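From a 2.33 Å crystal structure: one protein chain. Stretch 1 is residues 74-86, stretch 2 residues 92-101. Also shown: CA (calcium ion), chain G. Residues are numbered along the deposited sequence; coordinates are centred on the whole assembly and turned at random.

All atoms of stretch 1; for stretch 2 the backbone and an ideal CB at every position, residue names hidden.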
# COMPACT_ATOMS: atom_id res chain seq x y z
N GLY A 74 -7.42 -6.86 7.97
CA GLY A 74 -6.56 -5.84 7.43
C GLY A 74 -5.71 -6.40 6.30
O GLY A 74 -5.52 -7.61 6.20
N TYR A 75 -5.22 -5.52 5.45
CA TYR A 75 -4.39 -5.93 4.33
C TYR A 75 -3.57 -4.78 3.79
O TYR A 75 -3.84 -3.61 4.08
CB TYR A 75 -5.27 -6.49 3.21
CG TYR A 75 -6.23 -5.47 2.62
CD1 TYR A 75 -5.80 -4.57 1.64
CD2 TYR A 75 -7.56 -5.41 3.04
CE1 TYR A 75 -6.68 -3.63 1.10
CE2 TYR A 75 -8.44 -4.48 2.51
CZ TYR A 75 -8.00 -3.59 1.54
OH TYR A 75 -8.86 -2.66 1.00
N VAL A 76 -2.57 -5.12 2.98
CA VAL A 76 -1.82 -4.14 2.25
C VAL A 76 -1.47 -4.76 0.90
O VAL A 76 -1.08 -5.93 0.84
CB VAL A 76 -0.54 -3.70 3.01
CG1 VAL A 76 0.40 -4.88 3.24
CG2 VAL A 76 0.18 -2.59 2.25
N THR A 77 -1.65 -3.98 -0.18
CA THR A 77 -1.51 -4.50 -1.55
C THR A 77 -0.33 -3.90 -2.29
O THR A 77 0.04 -2.75 -2.06
CB THR A 77 -2.77 -4.24 -2.39
OG1 THR A 77 -2.83 -2.85 -2.75
CG2 THR A 77 -4.02 -4.62 -1.63
N PHE A 78 0.26 -4.69 -3.20
CA PHE A 78 1.34 -4.23 -4.05
C PHE A 78 1.11 -4.73 -5.43
O PHE A 78 0.75 -5.89 -5.62
CB PHE A 78 2.69 -4.73 -3.56
CG PHE A 78 3.03 -4.26 -2.22
CD1 PHE A 78 3.76 -3.10 -2.05
CD2 PHE A 78 2.62 -4.97 -1.10
CE1 PHE A 78 4.08 -2.64 -0.77
CE2 PHE A 78 2.94 -4.53 0.17
CZ PHE A 78 3.68 -3.36 0.34
N LEU A 79 1.30 -3.86 -6.41
CA LEU A 79 1.17 -4.23 -7.81
C LEU A 79 1.74 -3.11 -8.65
O LEU A 79 2.10 -2.05 -8.12
CB LEU A 79 -0.30 -4.47 -8.18
CG LEU A 79 -1.27 -3.27 -8.09
CD1 LEU A 79 -2.60 -3.62 -8.74
CD2 LEU A 79 -1.47 -2.81 -6.63
N TYR A 80 1.82 -3.32 -9.96
CA TYR A 80 2.29 -2.27 -10.86
C TYR A 80 1.26 -1.16 -10.93
O TYR A 80 0.07 -1.42 -10.83
CB TYR A 80 2.58 -2.82 -12.26
CG TYR A 80 3.89 -3.56 -12.37
CD1 TYR A 80 5.06 -3.02 -11.82
CD2 TYR A 80 3.99 -4.74 -13.08
CE1 TYR A 80 6.25 -3.67 -11.92
CE2 TYR A 80 5.20 -5.40 -13.20
CZ TYR A 80 6.33 -4.86 -12.62
OH TYR A 80 7.54 -5.51 -12.74
N PRO A 81 1.73 0.09 -11.10
CA PRO A 81 0.84 1.24 -11.17
C PRO A 81 -0.24 1.11 -12.23
O PRO A 81 -0.05 0.44 -13.23
CB PRO A 81 1.79 2.40 -11.51
CG PRO A 81 3.11 1.96 -11.04
CD PRO A 81 3.15 0.49 -11.21
N ASP A 82 -1.38 1.77 -12.00
CA ASP A 82 -2.53 1.69 -12.91
C ASP A 82 -2.19 2.26 -14.30
O ASP A 82 -1.68 3.37 -14.41
CB ASP A 82 -3.73 2.47 -12.31
CG ASP A 82 -5.01 2.31 -13.13
OD1 ASP A 82 -5.18 3.05 -14.13
OD2 ASP A 82 -5.87 1.49 -12.74
N PRO A 83 -2.51 1.49 -15.37
CA PRO A 83 -2.26 1.93 -16.76
C PRO A 83 -2.90 3.28 -17.11
O PRO A 83 -2.47 3.93 -18.06
CB PRO A 83 -2.91 0.82 -17.59
CG PRO A 83 -2.92 -0.36 -16.72
CD PRO A 83 -3.09 0.14 -15.32
N TYR A 84 -3.94 3.67 -16.36
CA TYR A 84 -4.68 4.91 -16.64
C TYR A 84 -4.43 6.01 -15.58
O TYR A 84 -5.18 6.99 -15.50
CB TYR A 84 -6.18 4.60 -16.78
CG TYR A 84 -6.48 3.70 -17.96
CD1 TYR A 84 -6.31 4.16 -19.26
CD2 TYR A 84 -6.88 2.38 -17.77
CE1 TYR A 84 -6.56 3.33 -20.36
CE2 TYR A 84 -7.13 1.54 -18.86
CZ TYR A 84 -6.96 2.03 -20.16
OH TYR A 84 -7.21 1.21 -21.26
N GLU A 85 -3.36 5.85 -14.82
CA GLU A 85 -2.87 6.91 -13.94
C GLU A 85 -1.46 7.25 -14.38
O GLU A 85 -0.84 6.48 -15.11
CB GLU A 85 -2.88 6.45 -12.47
CG GLU A 85 -4.31 6.25 -11.89
CD GLU A 85 -4.32 6.11 -10.35
OE1 GLU A 85 -3.28 5.71 -9.77
OE2 GLU A 85 -5.37 6.41 -9.73
N THR A 86 -0.94 8.40 -13.96
CA THR A 86 0.36 8.87 -14.46
C THR A 86 1.56 8.02 -14.00
O THR A 86 2.57 7.94 -14.69
CB THR A 86 0.62 10.37 -14.10
OG1 THR A 86 1.84 10.82 -14.74
CG2 THR A 86 0.75 10.56 -12.60
N UNK A 92 9.23 1.04 -17.20
CA UNK A 92 10.06 0.85 -16.02
C UNK A 92 9.46 -0.20 -15.07
O UNK A 92 8.57 0.11 -14.26
CB UNK A 92 10.24 2.18 -15.29
N UNK A 93 9.97 -1.46 -15.14
CA UNK A 93 9.48 -2.56 -14.30
C UNK A 93 10.00 -2.52 -12.84
O UNK A 93 9.66 -3.42 -12.05
CB UNK A 93 9.88 -3.89 -14.94
N UNK A 94 10.81 -1.51 -12.50
CA UNK A 94 11.33 -1.37 -11.13
C UNK A 94 10.46 -0.44 -10.28
O UNK A 94 10.76 -0.18 -9.12
CB UNK A 94 12.77 -0.84 -11.16
N UNK A 95 9.38 0.07 -10.87
CA UNK A 95 8.46 0.91 -10.15
C UNK A 95 7.20 0.11 -9.78
O UNK A 95 6.48 -0.40 -10.65
CB UNK A 95 8.10 2.14 -10.98
N UNK A 96 6.97 -0.02 -8.47
CA UNK A 96 5.87 -0.80 -7.93
C UNK A 96 4.98 0.10 -7.10
O UNK A 96 5.46 1.04 -6.49
CB UNK A 96 6.38 -1.97 -7.10
N UNK A 97 3.69 -0.17 -7.10
CA UNK A 97 2.77 0.64 -6.30
C UNK A 97 2.23 -0.13 -5.10
O UNK A 97 1.79 -1.26 -5.22
CB UNK A 97 1.61 1.13 -7.17
N UNK A 98 2.34 0.48 -3.93
CA UNK A 98 1.62 0.05 -2.78
C UNK A 98 0.22 0.55 -2.99
O UNK A 98 -0.05 1.74 -2.84
CB UNK A 98 2.24 0.55 -1.47
N UNK A 99 -0.63 -0.32 -3.51
CA UNK A 99 -1.97 0.08 -3.92
C UNK A 99 -2.75 0.68 -2.78
O UNK A 99 -3.09 1.86 -2.81
CB UNK A 99 -2.73 -1.12 -4.49
N UNK A 100 -2.99 -0.12 -1.75
CA UNK A 100 -3.76 0.32 -0.61
C UNK A 100 -3.39 -0.45 0.66
O UNK A 100 -2.68 -1.45 0.62
CB UNK A 100 -5.25 0.17 -0.90
N UNK A 101 -3.85 0.08 1.79
CA UNK A 101 -3.64 -0.53 3.09
C UNK A 101 -4.83 -0.18 3.95
O UNK A 101 -5.13 0.98 4.14
CB UNK A 101 -2.33 -0.07 3.73
CA CA G . -3.41 4.30 -2.71

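Position 92 opens a type I turn running to 95, and its CB has nothing of stretch 1 within reach. Many residues would do, particularly a small polar one able to accept a hydrogen bond from a backbone N within the turn. It is Asn92, whose OD1 accepts a hydrogen bond from the backbone N of 94 at 3.0 Å.

At position 93 phi is -78° and psi 1°, and the ideal CB lies 3.6 Å from Tyr80 OH. Proline fits such a phi, though other modest side chains would too. Pro93 contributes chiefly its backbone: Tyr80 OH donates to Pro93 O at 3.1 Å. Position 94 points away from stretch 1 and is unconstrained by it; Tyr94 makes no contact there.

Position 95 begins the strand. Its CB points sideways, 5.0 Å from Pro81 CG, which favours an apolar chain. Ile95 places CG2 4.0 Å from Pro81 CG.

At 96 the CB points away, yet Phe78 and the Tyr80 ring leave an apolar surface that a flexible aliphatic chain could reach. Leu96 bends back to it, with CD2 4.1 Å from Phe78 CB and CD1 4.0 Å from Tyr80 CD1.

Position 97 pairs with Leu79 in antiparallel register: 97 N donates to Leu79 O (2.7 Å), and Leu79 N to 97 O (2.9 Å). Its side chain lies on the same face of the sheet as that of Leu79, near Pro81; an aliphatic or a long polar chain could follow this path. Glu97 is extended, and its OE1 accepts from a water, 3.1 Å away, that also donates to Tyr80 O. Its OE2 takes a hydrogen bond at 2.6 Å from a second water, itself a calcium ligand, so the carboxylate reaches the ion indirectly.

Position 98 lies on the other face, its ideal CB 3.8 Å from Phe78 CE1, so a branched apolar residue suits. Leu98 sets CG 3.7 Å from Phe78 CE1 and CD2 3.8 Å from Val76 CG2.

At 99 an ideal CB would clash with Thr77 OG1 at 2.5 Å and crowd Leu79 CD2 at 3.0 Å. Glycine is the natural answer. Gly99 N gives Thr77 O a weak hydrogen bond (2.9 Å), while Gly99 O binds calcium at 2.5 Å.

The CB of 100 points sideways, 4.3 Å from Thr77 OG1 and 4.5 Å from Tyr75 CE1, suiting a small residue. Ala100 O accepts from Thr77 N (2.8 Å), and Ala100 N donates to Thr77 OG1 (2.9 Å).

Finally, 101 pairs with Val76, where a beta-branched apolar residue suits an extended strand. Ile101 packs CB against Val76 CG2 at 3.9 Å.

Stretch 2 (92-101) NPYILELGAI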
# COMPACT_ATOMS: atom_id res chain seq x y z
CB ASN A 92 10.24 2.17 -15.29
CG ASN A 92 11.36 2.12 -14.27
OD1 ASN A 92 11.66 1.07 -13.71
ND2 ASN A 92 11.97 3.26 -14.02
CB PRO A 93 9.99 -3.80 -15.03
CG PRO A 93 11.23 -3.35 -15.72
CD PRO A 93 11.05 -1.90 -16.05
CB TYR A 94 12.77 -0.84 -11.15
CG TYR A 94 13.75 -1.77 -11.84
CD1 TYR A 94 14.26 -2.88 -11.18
CD2 TYR A 94 14.16 -1.54 -13.14
CE1 TYR A 94 15.14 -3.73 -11.79
CE2 TYR A 94 15.03 -2.37 -13.77
CZ TYR A 94 15.53 -3.48 -13.09
OH TYR A 94 16.42 -4.33 -13.71
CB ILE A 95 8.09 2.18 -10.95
CG1 ILE A 95 9.32 3.10 -11.02
CG2 ILE A 95 6.92 2.93 -10.28
CD1 ILE A 95 9.09 4.38 -11.78
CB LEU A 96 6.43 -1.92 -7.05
CG LEU A 96 5.49 -3.05 -6.66
CD1 LEU A 96 5.09 -3.87 -7.87
CD2 LEU A 96 6.16 -3.94 -5.63
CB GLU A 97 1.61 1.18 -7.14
CG GLU A 97 0.71 2.18 -6.37
CD GLU A 97 -0.56 2.55 -7.10
OE1 GLU A 97 -0.76 2.06 -8.23
OE2 GLU A 97 -1.38 3.31 -6.54
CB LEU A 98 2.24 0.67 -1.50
CG LEU A 98 1.75 0.19 -0.12
CD1 LEU A 98 2.60 0.82 0.97
CD2 LEU A 98 0.26 0.53 0.12
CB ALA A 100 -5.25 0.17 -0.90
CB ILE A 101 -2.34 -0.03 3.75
CG1 ILE A 101 -2.08 -0.75 5.07
CG2 ILE A 101 -2.40 1.46 3.98
CD1 ILE A 101 -0.71 -0.49 5.63
O HOH W 1 -2.45 -0.06 -9.67
O HOH W 2 -1.15 4.00 -4.07
O HOH W 3 -1.93 4.03 -0.79
O HOH W 4 -5.37 4.65 -4.57
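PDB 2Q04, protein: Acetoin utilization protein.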